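Local coordinates for putative flavoprotein decarboxylase (Streptomyces olivoviridis, PDB 6JLS) that binds flavin mononucleotide and acts as an FMN-dependent cysteine decarboxylase in the biosynthesis of thioviridamide, at residues L17-L23 / S93-A99; L106-N111 / N148-L152; G45-L51 / V68-T74; M35-L39 / F181-F185. The contacts are given in a common frame with arbitrary orientation. Numbering follows the deposited sequence.

Contact 1 (L17-L23 / S93-A99); sequences LTLTMCL and SDAVVVA
Cys22 lays its side chain (chi1 m) along Val98 and Val96, with CB 3.7 Å from Val98 CG2 and SG 4.1 Å from Val96 CG1. Beneath this overlap run two parallel strands, 18-23 and 95-98, in extended conformation, their axes 4.6 Å apart and inclined at 17°. The register pairs Leu19 with Ala95, Thr20 with Val96, Met21 with Val97 and Cys22 with Val98. Backbone bonds alternate: Thr20 N to Ala95 O 3.0 Å, Val97 N to Thr20 O 2.9 Å, Cys22 N to Val97 O 2.6 Å, Ala99 N to Cys22 O 3.1 Å. Just ahead of the bridged pairs, Asp94 N donates to Thr18 O at 2.7 Å while Asp94 OD2 (chi1 m) accepts from Thr18 N at 2.9 Å; a water links Thr18 OG1 to that OD2. Thr20 OG1 donates to Ser93 OG at 2.8 Å, and Ser93 OG is bonded to Ile89 O. On the face of Leu19 and Val97, Leu19 CD1 meets Val97 CG2 at 4.2 Å. These are central strands of the parallel sheet of a Rossmann-like flavoprotein fold: strand 46-51 bonds to the far edge of strand 18-23, and helices 32-40 and 182-193 pack on the face carrying Leu19, Met21 and Val97.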
loop_
_atom_site.group_PDB
_atom_site.type_symbol
_atom_site.label_atom_id
_atom_site.label_comp_id
_atom_site.label_asym_id
_atom_site.label_seq_id
_atom_site.Cartn_x
_atom_site.Cartn_y
_atom_site.Cartn_z
ATOM N N LEU A 17 -39.679 -21.212 1.749
ATOM C CA LEU A 17 -39.413 -20.072 0.888
ATOM C C LEU A 17 -37.942 -19.671 0.932
ATOM O O LEU A 17 -37.293 -19.739 1.982
ATOM C CB LEU A 17 -40.286 -18.888 1.302
ATOM C CG LEU A 17 -41.794 -19.143 1.233
ATOM C CD1 LEU A 17 -42.589 -17.891 1.596
ATOM C CD2 LEU A 17 -42.161 -19.633 -0.157
ATOM N N THR A 18 -37.424 -19.254 -0.217
ATOM C CA THR A 18 -36.119 -18.615 -0.333
ATOM C C THR A 18 -36.340 -17.138 -0.639
ATOM O O THR A 18 -36.854 -16.798 -1.711
ATOM C CB THR A 18 -35.283 -19.264 -1.439
ATOM O OG1 THR A 18 -35.021 -20.631 -1.108
ATOM C CG2 THR A 18 -33.968 -18.531 -1.620
ATOM N N LEU A 19 -35.952 -16.268 0.288
ATOM C CA LEU A 19 -36.117 -14.832 0.107
ATOM C C LEU A 19 -34.763 -14.133 0.059
ATOM O O LEU A 19 -33.901 -14.360 0.917
ATOM C CB LEU A 19 -36.966 -14.228 1.228
ATOM C CG LEU A 19 -37.280 -12.742 1.040
ATOM C CD1 LEU A 19 -38.719 -12.447 1.399
ATOM C CD2 LEU A 19 -36.343 -11.853 1.852
ATOM N N THR A 20 -34.585 -13.264 -0.926
ATOM C CA THR A 20 -33.383 -12.450 -1.035
ATOM C C THR A 20 -33.720 -11.002 -0.704
ATOM O O THR A 20 -34.600 -10.400 -1.333
ATOM C CB THR A 20 -32.766 -12.560 -2.426
ATOM O OG1 THR A 20 -32.325 -13.912 -2.637
ATOM C CG2 THR A 20 -31.583 -11.616 -2.565
ATOM N N MET A 21 -33.007 -10.459 0.279
ATOM C CA MET A 21 -33.132 -9.092 0.763
ATOM C C MET A 21 -31.982 -8.245 0.210
ATOM O O MET A 21 -30.807 -8.612 0.359
ATOM C CB MET A 21 -33.114 -9.122 2.295
ATOM C CG MET A 21 -32.977 -7.797 2.998
ATOM S SD MET A 21 -33.145 -7.966 4.815
ATOM C CE MET A 21 -32.689 -9.669 5.061
ATOM N N CYS A 22 -32.305 -7.122 -0.430
ATOM C CA CYS A 22 -31.284 -6.227 -0.969
ATOM C C CYS A 22 -31.257 -4.910 -0.203
ATOM O O CYS A 22 -32.306 -4.344 0.121
ATOM C CB CYS A 22 -31.502 -5.944 -2.458
ATOM S SG CYS A 22 -31.370 -7.368 -3.582
ATOM N N LEU A 23 -30.048 -4.420 0.074
ATOM C CA LEU A 23 -29.845 -3.210 0.857
ATOM C C LEU A 23 -29.099 -2.165 0.035
ATOM O O LEU A 23 -28.041 -2.453 -0.535
ATOM C CB LEU A 23 -29.069 -3.523 2.134
ATOM C CG LEU A 23 -29.713 -4.524 3.098
ATOM C CD1 LEU A 23 -28.882 -4.612 4.375
ATOM C CD2 LEU A 23 -31.136 -4.106 3.416
ATOM N N SER A 93 -34.756 -17.694 -5.875
ATOM C CA SER A 93 -35.524 -16.913 -4.915
ATOM C C SER A 93 -37.009 -16.976 -5.229
ATOM O O SER A 93 -37.409 -16.941 -6.394
ATOM C CB SER A 93 -35.063 -15.457 -4.922
ATOM O OG SER A 93 -33.711 -15.352 -4.537
ATOM N N ASP A 94 -37.826 -17.061 -4.179
ATOM C CA ASP A 94 -39.270 -16.924 -4.324
ATOM C C ASP A 94 -39.740 -15.488 -4.159
ATOM O O ASP A 94 -40.879 -15.173 -4.520
ATOM C CB ASP A 94 -39.997 -17.817 -3.322
ATOM C CG ASP A 94 -39.553 -19.251 -3.412
ATOM O OD1 ASP A 94 -39.518 -19.790 -4.540
ATOM O OD2 ASP A 94 -39.218 -19.829 -2.357
ATOM N N ALA A 95 -38.892 -14.614 -3.630
ATOM C CA ALA A 95 -39.158 -13.187 -3.652
ATOM C C ALA A 95 -37.845 -12.464 -3.429
ATOM O O ALA A 95 -36.952 -12.978 -2.748
ATOM C CB ALA A 95 -40.181 -12.774 -2.589
ATOM N N VAL A 96 -37.745 -11.272 -4.009
ATOM C CA VAL A 96 -36.606 -10.377 -3.860
ATOM C C VAL A 96 -37.145 -9.052 -3.347
ATOM O O VAL A 96 -38.039 -8.474 -3.969
ATOM C CB VAL A 96 -35.872 -10.180 -5.200
ATOM C CG1 VAL A 96 -34.768 -9.120 -5.082
ATOM C CG2 VAL A 96 -35.341 -11.508 -5.726
ATOM N N VAL A 97 -36.613 -8.578 -2.220
ATOM C CA VAL A 97 -37.027 -7.311 -1.613
ATOM C C VAL A 97 -35.848 -6.345 -1.631
ATOM O O VAL A 97 -34.744 -6.701 -1.203
ATOM C CB VAL A 97 -37.526 -7.503 -0.171
ATOM C CG1 VAL A 97 -38.023 -6.180 0.401
ATOM C CG2 VAL A 97 -38.606 -8.542 -0.125
ATOM N N VAL A 98 -36.075 -5.129 -2.124
ATOM C CA VAL A 98 -35.093 -4.054 -2.019
ATOM C C VAL A 98 -35.663 -3.037 -1.038
ATOM O O VAL A 98 -36.641 -2.330 -1.335
ATOM C CB VAL A 98 -34.760 -3.416 -3.372
ATOM C CG1 VAL A 98 -33.637 -2.378 -3.211
ATOM C CG2 VAL A 98 -34.345 -4.480 -4.368
ATOM N N ALA A 99 -35.052 -2.973 0.141
ATOM C CA ALA A 99 -35.585 -2.212 1.261
ATOM C C ALA A 99 -34.463 -1.917 2.252
ATOM O O ALA A 99 -34.012 -2.816 2.973
ATOM C CB ALA A 99 -36.713 -2.985 1.936
HETATM O O HOH W 1 -37.651 -21.633 -2.038
#

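Contact 2 (L106-N111 / N148-L152); sequences LGKLAN and NLDAL
This is helix-helix packing in the alpha/beta flavoprotein fold: the C-terminal part of helix 103-110, whose first turn carries the FMN-binding Ala103 and Thr105, rests against helix 143-154. The short axes pass 8.6 Å apart at 52°. Ala110 presents only a methyl group to the partner helix, and its CA lies 5.1 Å from Asn148 CA. Ala110 CB is 3.5 Å from Asn148 O and 4.0 Å from Ala151 CB. Leu152 (m, t) fills the groove beside it, its CD1 3.5 Å from Leu106 CD2 and its CD2 3.6 Å from Leu109 CB; Leu106 (m, t) also reaches Leu149, CD1 to CD2 4.2 Å. Leu106 and Leu152 both pack on Leu131 of strand 129-133. At the polar end Asn148 ND2 bonds to Asn111 O of a second subunit, tying this packing to the oligomer interface. Within its own segment, Asn111 ND2 donates to Gly107 O at 2.7 Å, and the same nitrogen makes a weak 3.3 Å hydrogen bond to Asn148 OD1.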
loop_
_atom_site.group_PDB
_atom_site.type_symbol
_atom_site.label_atom_id
_atom_site.label_comp_id
_atom_site.label_asym_id
_atom_site.label_seq_id
_atom_site.Cartn_x
_atom_site.Cartn_y
_atom_site.Cartn_z
ATOM N N LEU A 106 -33.338 2.763 -7.497
ATOM C CA LEU A 106 -34.588 2.816 -8.250
ATOM C C LEU A 106 -34.360 3.359 -9.659
ATOM O O LEU A 106 -34.905 2.829 -10.641
ATOM C CB LEU A 106 -35.594 3.687 -7.497
ATOM C CG LEU A 106 -36.041 3.205 -6.121
ATOM C CD1 LEU A 106 -36.770 4.321 -5.400
ATOM C CD2 LEU A 106 -36.942 1.985 -6.255
ATOM N N GLY A 107 -33.540 4.409 -9.779
ATOM C CA GLY A 107 -33.287 4.991 -11.086
ATOM C C GLY A 107 -32.552 4.040 -12.007
ATOM O O GLY A 107 -32.831 3.987 -13.210
ATOM N N LYS A 108 -31.615 3.263 -11.457
ATOM C CA LYS A 108 -30.879 2.298 -12.269
ATOM C C LYS A 108 -31.797 1.173 -12.729
ATOM O O LYS A 108 -31.807 0.812 -13.912
ATOM C CB LYS A 108 -29.704 1.730 -11.483
ATOM C CG LYS A 108 -28.577 2.704 -11.158
ATOM C CD LYS A 108 -27.446 1.977 -10.423
ATOM C CE LYS A 108 -26.386 2.960 -9.933
ATOM N NZ LYS A 108 -25.256 2.333 -9.179
ATOM N N LEU A 109 -32.578 0.601 -11.804
ATOM C CA LEU A 109 -33.489 -0.473 -12.188
ATOM C C LEU A 109 -34.482 0.023 -13.222
ATOM O O LEU A 109 -34.701 -0.627 -14.250
ATOM C CB LEU A 109 -34.229 -1.012 -10.968
ATOM C CG LEU A 109 -33.371 -1.629 -9.864
ATOM C CD1 LEU A 109 -34.192 -1.927 -8.596
ATOM C CD2 LEU A 109 -32.686 -2.888 -10.376
ATOM N N ALA A 110 -35.056 1.202 -12.976
ATOM C CA ALA A 110 -36.039 1.776 -13.875
ATOM C C ALA A 110 -35.500 1.929 -15.285
ATOM O O ALA A 110 -36.283 1.951 -16.239
ATOM C CB ALA A 110 -36.494 3.134 -13.349
ATOM N N ASN A 111 -34.181 2.047 -15.447
ATOM C CA ASN A 111 -33.595 2.288 -16.760
ATOM C C ASN A 111 -32.724 1.129 -17.233
ATOM O O ASN A 111 -31.960 1.289 -18.189
ATOM C CB ASN A 111 -32.803 3.598 -16.761
ATOM C CG ASN A 111 -33.703 4.817 -16.621
ATOM O OD1 ASN A 111 -34.297 5.288 -17.600
ATOM N ND2 ASN A 111 -33.828 5.319 -15.399
ATOM N N ASN A 148 -39.502 7.060 -12.890
ATOM C CA ASN A 148 -38.808 5.823 -12.575
ATOM C C ASN A 148 -39.739 4.840 -11.874
ATOM O O ASN A 148 -39.738 3.640 -12.183
ATOM C CB ASN A 148 -37.571 6.125 -11.728
ATOM C CG ASN A 148 -36.459 6.769 -12.528
ATOM O OD1 ASN A 148 -36.408 6.652 -13.753
ATOM N ND2 ASN A 148 -35.549 7.445 -11.837
ATOM N N LEU A 149 -40.545 5.328 -10.926
ATOM C CA LEU A 149 -41.520 4.466 -10.265
ATOM C C LEU A 149 -42.548 3.928 -11.265
ATOM O O LEU A 149 -42.937 2.752 -11.201
ATOM C CB LEU A 149 -42.205 5.236 -9.136
ATOM C CG LEU A 149 -41.288 5.878 -8.082
ATOM C CD1 LEU A 149 -42.112 6.576 -7.008
ATOM C CD2 LEU A 149 -40.351 4.854 -7.434
ATOM N N ASP A 150 -42.981 4.770 -12.213
ATOM C CA ASP A 150 -43.820 4.279 -13.305
ATOM C C ASP A 150 -43.140 3.136 -14.045
ATOM O O ASP A 150 -43.755 2.093 -14.294
ATOM C CB ASP A 150 -44.142 5.402 -14.292
ATOM C CG ASP A 150 -45.012 6.496 -13.694
ATOM O OD1 ASP A 150 -45.616 6.276 -12.616
ATOM O OD2 ASP A 150 -45.092 7.578 -14.329
ATOM N N ALA A 151 -41.867 3.312 -14.405
ATOM C CA ALA A 151 -41.161 2.259 -15.128
ATOM C C ALA A 151 -41.019 1.002 -14.265
ATOM O O ALA A 151 -41.184 -0.118 -14.760
ATOM C CB ALA A 151 -39.793 2.776 -15.600
ATOM N N LEU A 152 -40.721 1.170 -12.971
ATOM C CA LEU A 152 -40.527 0.019 -12.092
ATOM C C LEU A 152 -41.795 -0.808 -11.991
ATOM O O LEU A 152 -41.756 -2.042 -11.912
ATOM C CB LEU A 152 -40.087 0.500 -10.710
ATOM C CG LEU A 152 -38.645 1.001 -10.753
ATOM C CD1 LEU A 152 -38.291 1.753 -9.503
ATOM C CD2 LEU A 152 -37.687 -0.156 -10.980
#

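Contact 3 (G45-L51 / V68-T74); sequences GRLHVAL and VNGSVLT
Asn69, the residue with the largest area buried here, uses its amide like a piece of strand: ND2 donates to Gly45 O at 2.7 Å and OD1 accepts from Leu47 N at 3.0 Å, with chi1 p. Gly70 N then makes a weak bond to Leu47 O (2.9 Å), and Ser71 N donates to His48 ND1 at 3.1 Å, at the ring edge. Val49 (chi1 t) comes next, its CG2 3.5 Å from Val68 CG2 and its backbone bonded both ways: Val49 N to Ser71 O 3.0 Å, Leu73 N to Val49 O 2.7 Å. Leu73 closes the pairing, its O accepting from Leu51 N at 3.0 Å and its CB lying 4.3 Å from Ala50 CB. Val49 pairs with Val72 and Ala50 with Leu73 in parallel register, CA atoms 4.8 and 4.5 Å apart, completing the beta-alpha-beta unit of strand 46-51, helix 61-64 and strand 72-73. The chemistry implies a division along the strand: a side-chain amide satisfies the backbone at the start, and regular parallel sheet bonding takes over toward Leu51, just before the FMN-binding Thr52.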
loop_
_atom_site.group_PDB
_atom_site.type_symbol
_atom_site.label_atom_id
_atom_site.label_comp_id
_atom_site.label_asym_id
_atom_site.label_seq_id
_atom_site.Cartn_x
_atom_site.Cartn_y
_atom_site.Cartn_z
ATOM N N GLY A 45 -37.212 -20.040 5.117
ATOM C CA GLY A 45 -36.323 -21.178 5.021
ATOM C C GLY A 45 -34.907 -20.821 4.626
ATOM O O GLY A 45 -33.966 -21.177 5.335
ATOM N N ARG A 46 -34.738 -20.146 3.489
ATOM C CA ARG A 46 -33.450 -19.622 3.056
ATOM C C ARG A 46 -33.546 -18.113 2.978
ATOM O O ARG A 46 -34.476 -17.576 2.368
ATOM C CB ARG A 46 -33.032 -20.151 1.691
ATOM C CG ARG A 46 -32.553 -21.552 1.702
ATOM C CD ARG A 46 -31.102 -21.629 1.307
ATOM N NE ARG A 46 -30.590 -22.967 1.573
ATOM C CZ ARG A 46 -30.014 -23.323 2.717
ATOM N NH1 ARG A 46 -29.863 -22.436 3.689
ATOM N NH2 ARG A 46 -29.580 -24.562 2.888
ATOM N N LEU A 47 -32.576 -17.433 3.571
ATOM C CA LEU A 47 -32.476 -15.987 3.489
ATOM C C LEU A 47 -31.146 -15.639 2.851
ATOM O O LEU A 47 -30.108 -16.156 3.273
ATOM C CB LEU A 47 -32.584 -15.356 4.870
ATOM C CG LEU A 47 -32.535 -13.838 4.925
ATOM C CD1 LEU A 47 -33.713 -13.250 4.159
ATOM C CD2 LEU A 47 -32.552 -13.426 6.387
ATOM N N HIS A 48 -31.179 -14.795 1.816
ATOM C CA HIS A 48 -29.979 -14.200 1.236
ATOM C C HIS A 48 -30.026 -12.685 1.375
ATOM O O HIS A 48 -31.102 -12.076 1.366
ATOM C CB HIS A 48 -29.832 -14.533 -0.242
ATOM C CG HIS A 48 -29.831 -15.994 -0.543
ATOM N ND1 HIS A 48 -28.779 -16.822 -0.214
ATOM C CD2 HIS A 48 -30.737 -16.769 -1.180
ATOM C CE1 HIS A 48 -29.044 -18.047 -0.623
ATOM N NE2 HIS A 48 -30.226 -18.042 -1.215
ATOM N N VAL A 49 -28.851 -12.067 1.459
ATOM C CA VAL A 49 -28.737 -10.617 1.562
ATOM C C VAL A 49 -27.668 -10.148 0.592
ATOM O O VAL A 49 -26.593 -10.755 0.507
ATOM C CB VAL A 49 -28.399 -10.153 2.991
ATOM C CG1 VAL A 49 -28.282 -8.638 3.035
ATOM C CG2 VAL A 49 -29.466 -10.614 3.952
ATOM N N ALA A 50 -27.977 -9.089 -0.155
ATOM C CA ALA A 50 -27.039 -8.454 -1.068
ATOM C C ALA A 50 -27.004 -6.966 -0.763
ATOM O O ALA A 50 -28.034 -6.376 -0.403
ATOM C CB ALA A 50 -27.443 -8.668 -2.527
ATOM N N LEU A 51 -25.821 -6.362 -0.912
ATOM C CA LEU A 51 -25.593 -4.963 -0.568
ATOM C C LEU A 51 -25.035 -4.223 -1.775
ATOM O O LEU A 51 -24.213 -4.765 -2.522
ATOM C CB LEU A 51 -24.601 -4.814 0.623
ATOM C CG LEU A 51 -24.999 -5.258 2.040
ATOM C CD1 LEU A 51 -25.275 -6.743 2.110
ATOM C CD2 LEU A 51 -23.900 -4.914 3.030
ATOM N N VAL A 68 -28.273 -14.787 8.788
ATOM C CA VAL A 68 -28.480 -15.119 7.386
ATOM C C VAL A 68 -27.911 -16.511 7.155
ATOM O O VAL A 68 -26.687 -16.706 7.205
ATOM C CB VAL A 68 -27.810 -14.089 6.461
ATOM C CG1 VAL A 68 -27.834 -14.562 5.013
ATOM C CG2 VAL A 68 -28.480 -12.726 6.620
ATOM N N ASN A 69 -28.795 -17.482 6.905
ATOM C CA ASN A 69 -28.369 -18.854 6.643
ATOM C C ASN A 69 -28.005 -19.099 5.184
ATOM O O ASN A 69 -27.526 -20.190 4.857
ATOM C CB ASN A 69 -29.456 -19.840 7.070
ATOM C CG ASN A 69 -30.724 -19.685 6.268
ATOM O OD1 ASN A 69 -31.135 -18.574 5.951
ATOM N ND2 ASN A 69 -31.350 -20.799 5.934
ATOM N N GLY A 70 -28.224 -18.131 4.306
ATOM C CA GLY A 70 -27.741 -18.166 2.934
ATOM C C GLY A 70 -26.470 -17.360 2.780
ATOM O O GLY A 70 -25.611 -17.344 3.666
ATOM N N SER A 71 -26.354 -16.661 1.657
ATOM C CA SER A 71 -25.173 -15.864 1.368
ATOM C C SER A 71 -25.412 -14.399 1.703
ATOM O O SER A 71 -26.535 -13.897 1.614
ATOM C CB SER A 71 -24.785 -15.977 -0.104
ATOM O OG SER A 71 -24.590 -17.325 -0.484
ATOM N N VAL A 72 -24.337 -13.715 2.073
ATOM C CA VAL A 72 -24.313 -12.262 2.180
ATOM C C VAL A 72 -23.367 -11.792 1.093
ATOM O O VAL A 72 -22.161 -12.065 1.158
ATOM C CB VAL A 72 -23.845 -11.779 3.561
ATOM C CG1 VAL A 72 -23.795 -10.262 3.593
ATOM C CG2 VAL A 72 -24.741 -12.315 4.679
ATOM N N LEU A 73 -23.906 -11.109 0.090
ATOM C CA LEU A 73 -23.192 -10.836 -1.148
ATOM C C LEU A 73 -22.902 -9.354 -1.270
ATOM O O LEU A 73 -23.797 -8.516 -1.098
ATOM C CB LEU A 73 -23.992 -11.292 -2.370
ATOM C CG LEU A 73 -24.438 -12.751 -2.424
ATOM C CD1 LEU A 73 -25.822 -12.890 -1.819
ATOM C CD2 LEU A 73 -24.431 -13.266 -3.847
ATOM N N THR A 74 -21.656 -9.040 -1.570
ATOM C CA THR A 74 -21.282 -7.723 -2.040
ATOM C C THR A 74 -20.608 -7.860 -3.394
ATOM O O THR A 74 -20.271 -8.958 -3.847
ATOM C CB THR A 74 -20.348 -7.037 -1.054
ATOM O OG1 THR A 74 -19.127 -7.771 -1.022
ATOM C CG2 THR A 74 -20.980 -7.033 0.330
#

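Contact 4 (M35-L39 / F181-F185); sequences MAAWL and FRSVF
Phe181 opens 181-185, and its CD2 comes 3.5 Å from Met35 SD. The sulfur lies 4.5 Å from the ring centroid in an oblique Met-aromatic contact, brought there by the m, t, m side chain of Met35 on helix 32-40. The Phe181 ring also packs on Val134, an FMN-binding residue. Next, Arg182 (chi1 m, chi2 t) sets its CD over the face of the Trp38 five-membered ring, 4.1 Å from the centroid, a CH-pi contact, and 3.7 Å from Trp38 NE1. Trp38 takes chi1 t and chi2 82° to present that face. One turn on comes Phe185 (chi1 m, chi2 -83°), whose N bonds to Phe181 O at 3.2 Å and whose ring lies against Met35 and Leu39. Its CE2 is 3.7 Å from Met35 SD, a second oblique Met-aromatic contact; its CE1 is 3.6 Å from Leu39 CD1, while its CB meets Trp38 CZ3 at 3.8 Å. The CA atoms stay well apart, 7.7 Å for Met35 and Arg182 and 8.3 Å for Leu39 and Phe185, so long side chains bridge the gap. The chemistry implies an interface of sulfur, aromatic and aliphatic packing, with the arginine contributing its methylene carbon.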
loop_
_atom_site.group_PDB
_atom_site.type_symbol
_atom_site.label_atom_id
_atom_site.label_comp_id
_atom_site.label_asym_id
_atom_site.label_seq_id
_atom_site.Cartn_x
_atom_site.Cartn_y
_atom_site.Cartn_z
ATOM N N MET A 35 -34.108 -6.828 10.451
ATOM C CA MET A 35 -35.072 -7.435 9.526
ATOM C C MET A 35 -34.707 -8.885 9.216
ATOM O O MET A 35 -35.586 -9.753 9.146
ATOM C CB MET A 35 -35.158 -6.623 8.222
ATOM C CG MET A 35 -35.550 -5.159 8.392
ATOM S SD MET A 35 -35.563 -4.117 6.874
ATOM C CE MET A 35 -33.940 -4.374 6.154
ATOM N N ALA A 36 -33.416 -9.162 9.011
ATOM C CA ALA A 36 -32.998 -10.530 8.734
ATOM C C ALA A 36 -33.316 -11.444 9.909
ATOM O O ALA A 36 -33.676 -12.607 9.718
ATOM C CB ALA A 36 -31.504 -10.567 8.416
ATOM N N ALA A 37 -33.176 -10.936 11.134
ATOM C CA ALA A 37 -33.525 -11.733 12.303
ATOM C C ALA A 37 -35.034 -11.937 12.398
ATOM O O ALA A 37 -35.499 -13.042 12.689
ATOM C CB ALA A 37 -32.981 -11.069 13.564
ATOM N N TRP A 38 -35.811 -10.883 12.147
ATOM C CA TRP A 38 -37.262 -11.025 12.080
ATOM C C TRP A 38 -37.662 -12.107 11.080
ATOM O O TRP A 38 -38.456 -12.997 11.405
ATOM C CB TRP A 38 -37.883 -9.674 11.719
ATOM C CG TRP A 38 -39.381 -9.584 11.814
ATOM C CD1 TRP A 38 -40.121 -9.373 12.941
ATOM C CD2 TRP A 38 -40.316 -9.658 10.732
ATOM N NE1 TRP A 38 -41.458 -9.330 12.630
ATOM C CE2 TRP A 38 -41.604 -9.501 11.279
ATOM C CE3 TRP A 38 -40.188 -9.850 9.353
ATOM C CZ2 TRP A 38 -42.758 -9.532 10.500
ATOM C CZ3 TRP A 38 -41.339 -9.880 8.578
ATOM C CH2 TRP A 38 -42.606 -9.723 9.155
ATOM N N LEU A 39 -37.097 -12.067 9.869
ATOM C CA LEU A 39 -37.385 -13.104 8.879
ATOM C C LEU A 39 -36.894 -14.469 9.344
ATOM O O LEU A 39 -37.628 -15.461 9.258
ATOM C CB LEU A 39 -36.743 -12.747 7.542
ATOM C CG LEU A 39 -37.252 -11.468 6.888
ATOM C CD1 LEU A 39 -36.411 -11.143 5.681
ATOM C CD2 LEU A 39 -38.699 -11.638 6.500
ATOM N N PHE A 181 -41.368 -1.308 7.864
ATOM C CA PHE A 181 -40.674 -2.222 6.957
ATOM C C PHE A 181 -41.195 -3.655 7.116
ATOM O O PHE A 181 -41.079 -4.474 6.206
ATOM C CB PHE A 181 -39.149 -2.180 7.184
ATOM C CG PHE A 181 -38.387 -1.266 6.219
ATOM C CD1 PHE A 181 -38.990 -0.741 5.078
ATOM C CD2 PHE A 181 -37.053 -0.948 6.457
ATOM C CE1 PHE A 181 -38.274 0.091 4.208
ATOM C CE2 PHE A 181 -36.342 -0.122 5.589
ATOM C CZ PHE A 181 -36.954 0.396 4.468
ATOM N N ARG A 182 -41.776 -3.965 8.274
ATOM C CA ARG A 182 -42.357 -5.293 8.446
ATOM C C ARG A 182 -43.558 -5.493 7.536
ATOM O O ARG A 182 -43.819 -6.616 7.085
ATOM C CB ARG A 182 -42.756 -5.520 9.904
ATOM C CG ARG A 182 -41.586 -5.544 10.867
ATOM C CD ARG A 182 -42.066 -5.674 12.302
ATOM N NE ARG A 182 -43.273 -4.886 12.538
ATOM C CZ ARG A 182 -43.289 -3.570 12.738
ATOM N NH1 ARG A 182 -42.159 -2.874 12.732
ATOM N NH2 ARG A 182 -44.443 -2.949 12.942
ATOM N N SER A 183 -44.305 -4.424 7.268
ATOM C CA SER A 183 -45.402 -4.505 6.315
ATOM C C SER A 183 -44.899 -4.845 4.917
ATOM O O SER A 183 -45.564 -5.575 4.174
ATOM C CB SER A 183 -46.166 -3.182 6.310
ATOM O OG SER A 183 -47.222 -3.198 5.372
ATOM N N VAL A 184 -43.722 -4.335 4.554
ATOM C CA VAL A 184 -43.154 -4.614 3.239
ATOM C C VAL A 184 -42.815 -6.096 3.109
ATOM O O VAL A 184 -43.153 -6.746 2.111
ATOM C CB VAL A 184 -41.924 -3.715 3.000
ATOM C CG1 VAL A 184 -41.143 -4.143 1.751
ATOM C CG2 VAL A 184 -42.356 -2.252 2.900
ATOM N N PHE A 185 -42.159 -6.661 4.126
ATOM C CA PHE A 185 -41.783 -8.065 4.048
ATOM C C PHE A 185 -42.988 -8.991 4.136
ATOM O O PHE A 185 -42.920 -10.122 3.641
ATOM C CB PHE A 185 -40.745 -8.382 5.122
ATOM C CG PHE A 185 -39.364 -7.963 4.729
ATOM C CD1 PHE A 185 -38.580 -8.786 3.931
ATOM C CD2 PHE A 185 -38.874 -6.713 5.091
ATOM C CE1 PHE A 185 -37.312 -8.382 3.535
ATOM C CE2 PHE A 185 -37.605 -6.298 4.699
ATOM C CZ PHE A 185 -36.821 -7.133 3.923
#

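Overall arrangement
Contacts 1 and 3 share one parallel sheet: strands 18-23 and 46-51 are neighbours in it, and the contact centres lie 9 Å apart. Contact 4 packs two helices on one face of that sheet, its centre 11 Å from contact 1 and 14 Å from contact 3, touching both through Met35, Ala36, Leu39 and Phe185. Contact 2 stands apart, 18 Å from contact 1 and 23 to 24 Å from the other two, centre to centre. Along the chain contact 3 nests inside contact 1, contacts 1 and 4 interleave, and contact 4 encloses contact 2. FMN-binding Thr52 and Thr102 directly follow strands 46-51 and 95-101, so the sheet leads into the pocket; contact 2 extends toward neighbouring subunits.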